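Local coordinates for protein possible galactose mutarotase (Streptomyces platensis subsp. rosaceus, PDB 4RNL) that probably interconverts the alpha and beta anomers of galactose or related aldoses, at residues Asn178-Thr183 with Ala306-His311. Sequence-based numbering, arbitrary orientation.
Sequences NLTNHT and ALETQH. With GOL (glycerol), chain E.
H182 and E308 meet at a bound glycerol, whose O1 accepts a hydrogen bond from H182 NE2 (2.9 Å) and donates one to E308 OE2 (2.9 Å). The carboxylate approaches the imidazole from one face: OE2 stands 3.3 Å above the ring plane, displaced from the ring centre toward its NE2 side, and the two planes are 32° apart. No direct bond joins H182 NE2 to E308 OE2, so glycerol O1 is the polar bridge between them. H182 reaches this position with CG anti to its backbone N (chi1 -155°), while A306 CB packs obliquely against the ring. D242, R88 and H113 also bond the glycerol, which probably comes from the crystallisation liquor; a pocket lined by two histidines, a glutamate and an aspartate is consistent with the sugar site of aldose 1-epimerases.

Behind the pocket, 178-183 and 306-311 run antiparallel, on strands 180-185 and 305-310, which are neighbours inside an antiparallel sheet of the beta-rich galactose mutarotase fold. Their backbones are spanned largely by side chains and water. T180 OG1 donates to T309 O (2.7 Å), and one water donates to both L179 O and T309 O. A second water links N181 O with L307 O and T309 N, and two more lie between T183 O and L307, one at its N and one at its O. N178 closes the far end: OD1 takes a nearly straight bond from H311 N (2.8 Å, 168°), and its ND2 returns only a weak one to H311 O. H311 ND1 is bonded to E276, and Q310 NE2 to Q280 and N244. N181 OD1 accepts from T183 N (2.9 Å), an Asx turn that spans H182, and also from T183 OG1 (2.6 Å).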
# COMPACT_ATOMS: atom_id res chain seq x y z
N ASN A 178 11.38 -1.92 2.69
CA ASN A 178 10.48 -1.93 1.53
C ASN A 178 9.12 -1.48 2.04
O ASN A 178 8.34 -2.29 2.54
CB ASN A 178 10.42 -3.35 0.96
CG ASN A 178 9.58 -3.47 -0.31
OD1 ASN A 178 9.44 -2.52 -1.09
ND2 ASN A 178 9.02 -4.65 -0.53
N LEU A 179 8.85 -0.18 1.96
CA LEU A 179 7.60 0.36 2.50
C LEU A 179 6.56 0.59 1.41
O LEU A 179 6.90 1.01 0.31
CB LEU A 179 7.86 1.67 3.22
CG LEU A 179 9.01 1.64 4.22
CD1 LEU A 179 9.23 3.00 4.86
CD2 LEU A 179 8.73 0.61 5.29
N THR A 180 5.30 0.32 1.71
CA THR A 180 4.25 0.55 0.73
C THR A 180 2.99 0.96 1.45
O THR A 180 2.93 0.91 2.68
CB THR A 180 3.94 -0.70 -0.13
OG1 THR A 180 3.11 -0.33 -1.24
CG2 THR A 180 3.23 -1.77 0.70
N ASN A 181 1.98 1.36 0.69
CA ASN A 181 0.66 1.57 1.27
C ASN A 181 -0.30 0.55 0.67
O ASN A 181 -0.33 0.36 -0.55
CB ASN A 181 0.15 2.99 1.06
CG ASN A 181 -1.18 3.21 1.76
OD1 ASN A 181 -2.23 2.89 1.22
ND2 ASN A 181 -1.12 3.70 2.99
N HIS A 182 -1.06 -0.10 1.54
CA HIS A 182 -1.88 -1.24 1.15
C HIS A 182 -3.35 -0.84 0.97
O HIS A 182 -4.26 -1.62 1.27
CB HIS A 182 -1.75 -2.31 2.23
CG HIS A 182 -2.01 -3.71 1.76
ND1 HIS A 182 -3.21 -4.10 1.23
CD2 HIS A 182 -1.22 -4.81 1.78
CE1 HIS A 182 -3.16 -5.39 0.92
NE2 HIS A 182 -1.96 -5.85 1.26
N THR A 183 -3.59 0.38 0.49
CA THR A 183 -4.96 0.82 0.18
C THR A 183 -5.59 -0.11 -0.88
O THR A 183 -4.94 -0.46 -1.87
CB THR A 183 -4.96 2.29 -0.32
OG1 THR A 183 -4.77 3.18 0.80
CG2 THR A 183 -6.26 2.64 -1.01
N ALA A 306 -6.07 -3.83 -4.49
CA ALA A 306 -4.89 -3.18 -3.94
C ALA A 306 -3.80 -3.13 -5.01
O ALA A 306 -3.47 -4.15 -5.61
CB ALA A 306 -4.38 -3.91 -2.70
N LEU A 307 -3.27 -1.93 -5.24
CA LEU A 307 -2.13 -1.75 -6.14
C LEU A 307 -1.00 -1.21 -5.29
O LEU A 307 -0.93 -0.02 -5.02
CB LEU A 307 -2.47 -0.74 -7.24
CG LEU A 307 -3.65 -1.11 -8.14
CD1 LEU A 307 -4.06 0.06 -9.02
CD2 LEU A 307 -3.28 -2.28 -8.99
N GLU A 308 -0.12 -2.10 -4.83
CA GLU A 308 0.92 -1.73 -3.88
C GLU A 308 2.25 -1.58 -4.58
O GLU A 308 2.83 -2.56 -5.06
CB GLU A 308 1.04 -2.80 -2.79
CG GLU A 308 -0.29 -3.28 -2.25
CD GLU A 308 -0.20 -4.68 -1.68
OE1 GLU A 308 0.79 -4.96 -0.97
OE2 GLU A 308 -1.10 -5.50 -1.94
N THR A 309 2.75 -0.35 -4.62
CA THR A 309 4.05 -0.10 -5.25
C THR A 309 5.13 -0.53 -4.28
O THR A 309 5.06 -0.24 -3.09
CB THR A 309 4.19 1.38 -5.60
OG1 THR A 309 4.01 2.15 -4.42
CG2 THR A 309 3.11 1.79 -6.62
N GLN A 310 6.14 -1.24 -4.79
CA GLN A 310 7.05 -1.94 -3.89
C GLN A 310 8.29 -2.43 -4.63
O GLN A 310 8.35 -2.40 -5.86
CB GLN A 310 6.31 -3.15 -3.33
CG GLN A 310 5.89 -4.13 -4.43
CD GLN A 310 5.33 -5.42 -3.90
OE1 GLN A 310 4.98 -5.52 -2.73
NE2 GLN A 310 5.26 -6.44 -4.77
N HIS A 311 9.28 -2.87 -3.87
CA HIS A 311 10.32 -3.74 -4.43
C HIS A 311 9.78 -5.17 -4.45
O HIS A 311 8.77 -5.47 -3.79
CB HIS A 311 11.63 -3.62 -3.65
CG HIS A 311 12.47 -2.45 -4.06
ND1 HIS A 311 11.97 -1.17 -4.16
CD2 HIS A 311 13.78 -2.37 -4.38
CE1 HIS A 311 12.94 -0.35 -4.54
NE2 HIS A 311 14.05 -1.06 -4.68
C1 GOL E . -0.81 -8.71 -0.93
O1 GOL E . -0.23 -7.65 -0.21
C2 GOL E . -0.35 -10.06 -0.38
O2 GOL E . 0.52 -10.69 -1.32
C3 GOL E . -1.59 -10.91 -0.12
O3 GOL E . -1.24 -12.26 0.11
O HOH W 1 5.79 2.20 -1.85
O HOH W 2 0.92 1.56 -2.86
O HOH W 3 2.80 3.16 -1.77
O HOH W 4 -5.26 0.44 -4.98
O HOH W 5 -3.17 1.12 -3.47